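Local coordinates for gene product PA4716 (Pseudomonas aeruginosa, PDB 1U0K), which is of unknown function but belongs to the PhzF family of epimerase-like proteins and probably acts as an isomerase, at residues 3-8 with 280-285; 27-32 with 49-54; 125-130 with 160-165. One frame throughout, in Å; residues are numbered along the deposited sequence.

Contact 1 (3-8 with 280-285); sequences MSRRYW and AELLTS
The ring of Tyr7 lies flat over the methyl of Ala280, whose CB stands 3.4 Å from the ring centroid and 16° off the ring normal, a CH-pi contact that leans toward the CZ side of the ring. Leu282 meets the same ring differently: its CD2 sits in the ring plane at the edge, next to Tyr7 CD2 and CE2, and the two side chains cross at about a right angle. Beneath these side chains the N-terminal strand 6-12 pairs antiparallel with the end of strand 267-282; Tyr7 and Ala280 form a hydrogen-bonded pair, Tyr7 N to Ala280 O at 3.0 Å and Ala280 N to Tyr7 O at 2.8 Å, and Arg6 and Glu281 a non-hydrogen-bonded one. Residues 280-282 also pair antiparallel with a strand of the second subunit, so the sheet continues across the dimer interface. On the face carrying Arg6 and Glu281, these two side chains run side by side, with Glu281 OE1 3.1 Å from Arg6 CG, while the Arg6 guanidinium goes on to a salt bridge with Asp27. The Ser4 hydroxyl sits across the Glu281 carboxylate, almost equally near both oxygens, and its hydrogen bond goes to the syn lone pair of OE2, Ser4 OG to Glu281 OE2 2.7 Å. Arg5 crosses Leu282, laying one guanidinium face over Leu282 CB. Thr284 O, which lies 26° out of the guanidinium plane, accepts a bent bond from Arg5 NH2 (2.7 Å) and a weak one from NH1. Arg5 NE is held by Met3 O, and a water accepts from Arg5 N and donates to Leu282 O.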
loop_
_atom_site.group_PDB
_atom_site.type_symbol
_atom_site.label_atom_id
_atom_site.label_comp_id
_atom_site.label_asym_id
_atom_site.label_seq_id
_atom_site.Cartn_x
_atom_site.Cartn_y
_atom_site.Cartn_z
HETATM N N MSE A 3 -12.991 21.038 15.983
HETATM C CA MSE A 3 -13.192 19.594 15.915
HETATM C C MSE A 3 -12.598 19.022 14.659
HETATM O O MSE A 3 -12.506 17.803 14.520
HETATM C CB MSE A 3 -14.671 19.284 15.875
HETATM C CG MSE A 3 -15.418 19.798 17.026
HETATM SE SE MSE A 3 -17.157 18.982 16.958
HETATM C CE MSE A 3 -17.417 18.915 18.856
ATOM N N SER A 4 -12.245 19.897 13.726
ATOM C CA SER A 4 -11.756 19.474 12.427
ATOM C C SER A 4 -10.404 18.811 12.606
ATOM O O SER A 4 -9.524 19.345 13.287
ATOM C CB SER A 4 -11.639 20.666 11.484
ATOM O OG SER A 4 -11.074 20.278 10.241
ATOM N N ARG A 5 -10.266 17.615 12.047
ATOM C CA ARG A 5 -8.985 16.919 12.000
ATOM C C ARG A 5 -8.716 16.571 10.554
ATOM O O ARG A 5 -9.644 16.311 9.780
ATOM C CB ARG A 5 -9.010 15.641 12.818
ATOM C CG ARG A 5 -9.304 15.816 14.318
ATOM C CD ARG A 5 -10.354 14.845 14.853
ATOM N NE ARG A 5 -11.585 14.861 14.045
ATOM C CZ ARG A 5 -12.208 13.780 13.561
ATOM N NH1 ARG A 5 -11.743 12.557 13.787
ATOM N NH2 ARG A 5 -13.320 13.931 12.838
ATOM N N ARG A 6 -7.447 16.600 10.185
ATOM C CA ARG A 6 -7.052 16.454 8.802
ATOM C C ARG A 6 -5.835 15.577 8.695
ATOM O O ARG A 6 -5.029 15.483 9.624
ATOM C CB ARG A 6 -6.656 17.801 8.199
ATOM C CG ARG A 6 -7.744 18.850 8.209
ATOM C CD ARG A 6 -7.231 20.277 8.020
ATOM N NE ARG A 6 -6.202 20.648 8.994
ATOM C CZ ARG A 6 -5.559 21.820 9.010
ATOM N NH1 ARG A 6 -5.835 22.765 8.110
ATOM N NH2 ARG A 6 -4.639 22.051 9.936
ATOM N N TYR A 7 -5.695 14.948 7.542
ATOM C CA TYR A 7 -4.405 14.473 7.083
ATOM C C TYR A 7 -4.120 15.040 5.705
ATOM O O TYR A 7 -5.010 15.602 5.039
ATOM C CB TYR A 7 -4.309 12.945 7.120
ATOM C CG TYR A 7 -5.145 12.226 6.095
ATOM C CD1 TYR A 7 -4.697 12.059 4.807
ATOM C CD2 TYR A 7 -6.399 11.735 6.427
ATOM C CE1 TYR A 7 -5.471 11.396 3.853
ATOM C CE2 TYR A 7 -7.179 11.055 5.483
ATOM C CZ TYR A 7 -6.709 10.908 4.201
ATOM O OH TYR A 7 -7.467 10.266 3.243
ATOM N N TRP A 8 -2.875 14.922 5.288
ATOM C CA TRP A 8 -2.413 15.495 4.035
ATOM C C TRP A 8 -1.600 14.481 3.274
ATOM O O TRP A 8 -0.792 13.785 3.868
ATOM C CB TRP A 8 -1.547 16.724 4.288
ATOM C CG TRP A 8 -2.167 17.744 5.185
ATOM C CD1 TRP A 8 -2.380 17.647 6.541
ATOM C CD2 TRP A 8 -2.637 19.043 4.807
ATOM N NE1 TRP A 8 -2.957 18.797 7.011
ATOM C CE2 TRP A 8 -3.122 19.671 5.972
ATOM C CE3 TRP A 8 -2.695 19.746 3.593
ATOM C CZ2 TRP A 8 -3.659 20.963 5.958
ATOM C CZ3 TRP A 8 -3.226 21.019 3.588
ATOM C CH2 TRP A 8 -3.692 21.613 4.760
ATOM N N ALA A 280 -7.219 16.260 3.411
ATOM C CA ALA A 280 -8.347 15.395 3.734
ATOM C C ALA A 280 -8.920 15.742 5.099
ATOM O O ALA A 280 -8.182 15.883 6.072
ATOM C CB ALA A 280 -7.916 13.941 3.712
ATOM N N GLU A 281 -10.233 15.883 5.162
ATOM C CA GLU A 281 -10.969 16.101 6.395
ATOM C C GLU A 281 -11.523 14.785 6.906
ATOM O O GLU A 281 -12.179 14.073 6.157
ATOM C CB GLU A 281 -12.120 17.061 6.116
ATOM C CG GLU A 281 -11.688 18.503 6.023
ATOM C CD GLU A 281 -11.547 19.160 7.391
ATOM O OE1 GLU A 281 -10.601 19.955 7.541
ATOM O OE2 GLU A 281 -12.369 18.888 8.307
ATOM N N LEU A 282 -11.260 14.442 8.167
ATOM C CA LEU A 282 -11.768 13.210 8.756
ATOM C C LEU A 282 -13.233 13.394 9.083
ATOM O O LEU A 282 -13.632 14.428 9.617
ATOM C CB LEU A 282 -10.994 12.827 10.028
ATOM C CG LEU A 282 -9.545 12.400 9.845
ATOM C CD1 LEU A 282 -9.049 11.806 11.145
ATOM C CD2 LEU A 282 -9.373 11.444 8.689
ATOM N N LEU A 283 -14.017 12.375 8.769
ATOM C CA LEU A 283 -15.465 12.403 8.906
ATOM C C LEU A 283 -15.939 11.502 10.051
ATOM O O LEU A 283 -17.114 11.471 10.358
ATOM C CB LEU A 283 -16.110 11.965 7.586
ATOM C CG LEU A 283 -15.734 12.810 6.363
ATOM C CD1 LEU A 283 -16.281 12.148 5.105
ATOM C CD2 LEU A 283 -16.237 14.235 6.504
ATOM N N THR A 284 -15.022 10.755 10.661
ATOM C CA THR A 284 -15.368 9.843 11.756
ATOM C C THR A 284 -15.176 10.532 13.099
ATOM O O THR A 284 -14.763 11.685 13.164
ATOM C CB THR A 284 -14.509 8.572 11.715
ATOM O OG1 THR A 284 -13.124 8.935 11.691
ATOM C CG2 THR A 284 -14.756 7.802 10.427
ATOM N N SER A 285 -15.494 9.823 14.170
ATOM C CA SER A 285 -15.438 10.400 15.511
ATOM C C SER A 285 -13.984 10.469 15.987
ATOM O O SER A 285 -13.167 9.601 15.643
ATOM C CB SER A 285 -16.313 9.594 16.471
ATOM O OG SER A 285 -15.972 8.225 16.457
HETATM O O HOH W 1 -12.888 16.498 11.076
#

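Contact 2 (27-32 with 49-54); sequences DDASAL and SIFLLP
The Asp28 carboxylate lies against CG and CD of Pro54, with Asp28 CG anti to the backbone N (chi1 -176°), and the two side chains cross at about a right angle. Its CA lies 3.5 Å from Leu52 O, a CA-H...O contact, and from there CB leads away from strand 48-54. Further out the side chain returns to it: CG is 3.7 Å from Pro54 CG, OD1 is 3.5 Å from Pro54 CD, and OD2 approaches Pro54 CG. The same OD1 is gripped by two donors of Ser30. The hydroxyl OG reaches it on the syn side at 2.8 Å, and the backbone N comes nearly in line with the C-O bond, Ser30 N to Asp28 OD1 3.1 Å; together they should fix the rotation of the carboxylate. Between them in sequence, Ala29 makes the hydrogen bond that joins the segments, Ala29 N to Leu52 O at 2.8 Å and almost straight at 174°. Ala29 CB then packs on Phe51 CB at the edge of the phenyl ring, with Leu53 CD2 against the Ala29 carbonyl group, and Leu32 CD1 touches ring atoms CD2 and CE2 of Phe51. That ring also stacks on Phe26 and meets Met37 and Thr41 of helix 34-44. The loop thus combines an Asx turn, from Asp28 to Ser30, with a type I beta turn, Ala29 to Leu32, and connects strand 21-26 to helix 34-44 beside strand 48-54, which pairs parallel with strand 21-26.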
loop_
_atom_site.group_PDB
_atom_site.type_symbol
_atom_site.label_atom_id
_atom_site.label_comp_id
_atom_site.label_asym_id
_atom_site.label_seq_id
_atom_site.Cartn_x
_atom_site.Cartn_y
_atom_site.Cartn_z
ATOM N N ASP A 27 -1.361 16.466 10.899
ATOM C CA ASP A 27 -0.725 17.622 11.535
ATOM C C ASP A 27 -1.098 17.832 12.995
ATOM O O ASP A 27 -0.401 18.565 13.703
ATOM C CB ASP A 27 -0.981 18.901 10.738
ATOM C CG ASP A 27 -2.409 19.324 10.773
ATOM O OD1 ASP A 27 -3.233 18.642 10.158
ATOM O OD2 ASP A 27 -2.787 20.333 11.396
ATOM N N ASP A 28 -2.175 17.205 13.451
ATOM C CA ASP A 28 -2.493 17.220 14.871
ATOM C C ASP A 28 -3.182 15.919 15.253
ATOM O O ASP A 28 -4.409 15.774 15.130
ATOM C CB ASP A 28 -3.345 18.434 15.234
ATOM C CG ASP A 28 -3.613 18.526 16.720
ATOM O OD1 ASP A 28 -3.309 17.561 17.464
ATOM O OD2 ASP A 28 -4.140 19.538 17.239
ATOM N N ALA A 29 -2.365 14.982 15.720
ATOM C CA ALA A 29 -2.802 13.638 16.050
ATOM C C ALA A 29 -3.046 13.477 17.547
ATOM O O ALA A 29 -3.029 12.355 18.060
ATOM C CB ALA A 29 -1.760 12.634 15.573
ATOM N N SER A 30 -3.290 14.592 18.237
ATOM C CA SER A 30 -3.479 14.587 19.695
ATOM C C SER A 30 -4.628 13.695 20.179
ATOM O O SER A 30 -4.598 13.229 21.311
ATOM C CB SER A 30 -3.698 16.017 20.222
ATOM O OG SER A 30 -2.546 16.820 20.034
ATOM N N ALA A 31 -5.618 13.463 19.327
ATOM C CA ALA A 31 -6.778 12.657 19.695
ATOM C C ALA A 31 -6.581 11.149 19.481
ATOM O O ALA A 31 -7.422 10.353 19.907
ATOM C CB ALA A 31 -7.993 13.129 18.934
ATOM N N LEU A 32 -5.476 10.749 18.848
ATOM C CA LEU A 32 -5.260 9.344 18.479
ATOM C C LEU A 32 -4.376 8.596 19.457
ATOM O O LEU A 32 -3.322 9.086 19.863
ATOM C CB LEU A 32 -4.596 9.263 17.103
ATOM C CG LEU A 32 -5.342 9.887 15.930
ATOM C CD1 LEU A 32 -4.524 9.715 14.648
ATOM C CD2 LEU A 32 -6.733 9.288 15.755
ATOM N N SER A 49 3.383 6.758 7.282
ATOM C CA SER A 49 2.605 7.918 7.730
ATOM C C SER A 49 3.313 8.525 8.943
ATOM O O SER A 49 3.953 7.819 9.714
ATOM C CB SER A 49 1.171 7.550 8.114
ATOM O OG SER A 49 0.374 7.220 6.982
ATOM N N ILE A 50 3.187 9.840 9.098
ATOM C CA ILE A 50 3.745 10.546 10.250
ATOM C C ILE A 50 2.645 11.330 10.945
ATOM O O ILE A 50 1.774 11.923 10.295
ATOM C CB ILE A 50 4.950 11.460 9.842
ATOM C CG1 ILE A 50 5.482 12.232 11.051
ATOM C CG2 ILE A 50 4.592 12.404 8.694
ATOM C CD1 ILE A 50 6.850 12.792 10.854
ATOM N N PHE A 51 2.695 11.304 12.270
ATOM C CA PHE A 51 1.678 11.882 13.148
ATOM C C PHE A 51 2.358 12.923 14.019
ATOM O O PHE A 51 3.327 12.604 14.699
ATOM C CB PHE A 51 1.041 10.781 14.007
ATOM C CG PHE A 51 0.330 9.733 13.196
ATOM C CD1 PHE A 51 1.044 8.678 12.644
ATOM C CD2 PHE A 51 -1.036 9.816 12.946
ATOM C CE1 PHE A 51 0.415 7.739 11.855
ATOM C CE2 PHE A 51 -1.662 8.874 12.143
ATOM C CZ PHE A 51 -0.929 7.833 11.606
ATOM N N LEU A 52 1.873 14.159 13.959
ATOM C CA LEU A 52 2.452 15.280 14.705
ATOM C C LEU A 52 1.622 15.621 15.930
ATOM O O LEU A 52 0.395 15.627 15.896
ATOM C CB LEU A 52 2.594 16.511 13.810
ATOM C CG LEU A 52 3.392 16.336 12.509
ATOM C CD1 LEU A 52 3.478 17.641 11.709
ATOM C CD2 LEU A 52 4.792 15.801 12.769
ATOM N N LEU A 53 2.319 15.936 17.016
ATOM C CA LEU A 53 1.690 16.282 18.285
ATOM C C LEU A 53 2.187 17.683 18.664
ATOM O O LEU A 53 3.348 17.851 19.052
ATOM C CB LEU A 53 2.041 15.247 19.345
ATOM C CG LEU A 53 1.742 13.799 18.904
ATOM C CD1 LEU A 53 2.473 12.784 19.755
ATOM C CD2 LEU A 53 0.236 13.546 18.917
ATOM N N PRO A 54 1.328 18.689 18.516
ATOM C CA PRO A 54 1.709 20.060 18.869
ATOM C C PRO A 54 1.871 20.224 20.375
ATOM O O PRO A 54 1.352 19.446 21.174
ATOM C CB PRO A 54 0.535 20.905 18.361
ATOM C CG PRO A 54 -0.620 19.985 18.364
ATOM C CD PRO A 54 -0.068 18.619 18.035
#

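Contact 3 (125-130 with 160-165); sequences GRAEFG and VSTGLP
Val160 packs against Phe129 with both of its methyls. CG1 lies over the centre of one ring face, 4.2 Å from the centroid and 11° off the normal, in a CH-pi contact, while CG2 is 3.8 Å from Phe129 CD2 and equally close to CE2. The two side chains run side by side in the same direction. With CG1 anti to the backbone N (chi1 -173°), that methyl also reaches Ala127 CB at 3.9 Å. Thr162 CG2 touches Ala127 CA and CB, while Thr162 OG1 is hydrogen-bonded to Gln124. This apolar side rests on helix 222-234, where Ala127 meets Ala230, Phe129 meets Glu234, and Val160 and Thr162 meet Pro227. The backbones are the antiparallel ends of strands 117-129 and 158-161: Glu128 and Ser161 are a hydrogen-bonded pair, Phe129 and Val160 a non-hydrogen-bonded one. Glu128 N gives a nearly straight bond of 2.8 Å to Ser161 O, at 171° and in the carbonyl plane; the return bond from Ser161 N to Glu128 O is more bent. On the other face, that of Glu128 and Ser161, contact is sparse. Of the exposed Glu128 side chain, CB comes near Ser161 O, and the extended chain leads the carboxylate away. Ser161 OG instead turns back on its own segment, accepting from Gly163 N at 3.0 Å to form an ST turn where the chain leaves the strand.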
loop_
_atom_site.group_PDB
_atom_site.type_symbol
_atom_site.label_atom_id
_atom_site.label_comp_id
_atom_site.label_asym_id
_atom_site.label_seq_id
_atom_site.Cartn_x
_atom_site.Cartn_y
_atom_site.Cartn_z
ATOM N N GLY A 125 22.628 14.276 12.249
ATOM C CA GLY A 125 23.740 14.080 13.164
ATOM C C GLY A 125 24.789 13.192 12.530
ATOM O O GLY A 125 24.734 12.905 11.337
ATOM N N ARG A 126 25.766 12.760 13.314
ATOM C CA ARG A 126 26.815 11.914 12.758
ATOM C C ARG A 126 26.372 10.466 12.747
ATOM O O ARG A 126 25.676 10.004 13.646
ATOM C CB ARG A 126 28.147 12.080 13.489
ATOM C CG ARG A 126 28.193 11.664 14.933
ATOM C CD ARG A 126 29.509 12.072 15.594
ATOM N NE ARG A 126 29.793 13.508 15.450
ATOM C CZ ARG A 126 29.218 14.487 16.157
ATOM N NH1 ARG A 126 28.302 14.223 17.087
ATOM N NH2 ARG A 126 29.553 15.751 15.920
ATOM N N ALA A 127 26.772 9.769 11.699
ATOM C CA ALA A 127 26.429 8.373 11.533
ATOM C C ALA A 127 27.271 7.531 12.472
ATOM O O ALA A 127 28.440 7.841 12.716
ATOM C CB ALA A 127 26.646 7.950 10.098
ATOM N N GLU A 128 26.660 6.483 13.013
ATOM C CA GLU A 128 27.343 5.513 13.847
ATOM C C GLU A 128 27.643 4.271 13.015
ATOM O O GLU A 128 26.733 3.667 12.440
ATOM C CB GLU A 128 26.475 5.146 15.048
ATOM C CG GLU A 128 27.254 4.527 16.195
ATOM C CD GLU A 128 26.359 4.029 17.319
ATOM O OE1 GLU A 128 25.423 4.760 17.720
ATOM O OE2 GLU A 128 26.591 2.901 17.804
ATOM N N PHE A 129 28.923 3.912 12.942
ATOM C CA PHE A 129 29.381 2.747 12.196
ATOM C C PHE A 129 29.480 1.557 13.130
ATOM O O PHE A 129 30.182 1.608 14.137
ATOM C CB PHE A 129 30.734 3.031 11.535
ATOM C CG PHE A 129 30.641 3.967 10.373
ATOM C CD1 PHE A 129 30.467 5.330 10.581
ATOM C CD2 PHE A 129 30.689 3.493 9.076
ATOM C CE1 PHE A 129 30.363 6.195 9.517
ATOM C CE2 PHE A 129 30.584 4.350 8.009
ATOM C CZ PHE A 129 30.417 5.710 8.232
ATOM N N GLY A 130 28.760 0.491 12.797
ATOM C CA GLY A 130 28.602 -0.646 13.677
ATOM C C GLY A 130 29.309 -1.878 13.154
ATOM O O GLY A 130 30.457 -1.806 12.708
ATOM N N VAL A 160 25.428 0.809 9.284
ATOM C CA VAL A 160 25.584 2.249 9.478
ATOM C C VAL A 160 24.217 2.821 9.839
ATOM O O VAL A 160 23.198 2.387 9.294
ATOM C CB VAL A 160 26.143 2.940 8.222
ATOM C CG1 VAL A 160 26.456 4.399 8.507
ATOM C CG2 VAL A 160 27.424 2.223 7.725
ATOM N N SER A 161 24.197 3.790 10.752
ATOM C CA SER A 161 22.946 4.252 11.359
ATOM C C SER A 161 22.980 5.732 11.722
ATOM O O SER A 161 23.968 6.233 12.251
ATOM C CB SER A 161 22.680 3.456 12.631
ATOM O OG SER A 161 21.386 3.726 13.150
ATOM N N THR A 162 21.892 6.429 11.423
ATOM C CA THR A 162 21.614 7.738 12.012
ATOM C C THR A 162 20.348 7.648 12.874
ATOM O O THR A 162 19.699 8.660 13.130
ATOM C CB THR A 162 21.443 8.806 10.928
ATOM O OG1 THR A 162 20.471 8.376 9.962
ATOM C CG2 THR A 162 22.709 8.990 10.124
ATOM N N GLY A 163 20.037 6.439 13.345
ATOM C CA GLY A 163 18.829 6.149 14.106
ATOM C C GLY A 163 18.381 4.717 13.872
ATOM O O GLY A 163 18.378 3.867 14.793
ATOM N N LEU A 164 18.052 4.442 12.612
ATOM C CA LEU A 164 17.611 3.128 12.176
ATOM C C LEU A 164 18.782 2.452 11.449
ATOM O O LEU A 164 19.156 2.886 10.364
ATOM C CB LEU A 164 16.407 3.278 11.239
ATOM C CG LEU A 164 15.738 2.013 10.698
ATOM C CD1 LEU A 164 15.202 1.127 11.811
ATOM C CD2 LEU A 164 14.630 2.407 9.736
ATOM N N PRO A 165 19.363 1.414 12.043
ATOM C CA PRO A 165 20.553 0.773 11.456
ATOM C C PRO A 165 20.276 -0.061 10.206
ATOM O O PRO A 165 19.447 -0.971 10.224
ATOM C CB PRO A 165 21.070 -0.114 12.592
ATOM C CG PRO A 165 19.877 -0.407 13.440
ATOM C CD PRO A 165 18.964 0.765 13.303
#

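How the contacts relate
Contacts 1 and 2 are neighbours, their centres 11 Å apart, and meet through Asp27: its OD2 takes the salt bridge from Arg6 NH2 at 2.9 Å, and its OD1 a probable hydrogen bond from Trp8 NE1. In sequence, contacts 2 and 3 follow one another between the two ends of the chain that contact 1 joins. Contact 3 lies on the opposite side of the chain's centre from contact 1, 36 Å between centres, although strands 267-282 and 117-129 are sheet neighbours. Contact 2 comes closer to the predicted active-site Glu48, with the Phe51 side chain about 8 Å from that of Glu48; the Thr162 side chain of contact 3 is about 12 Å from it.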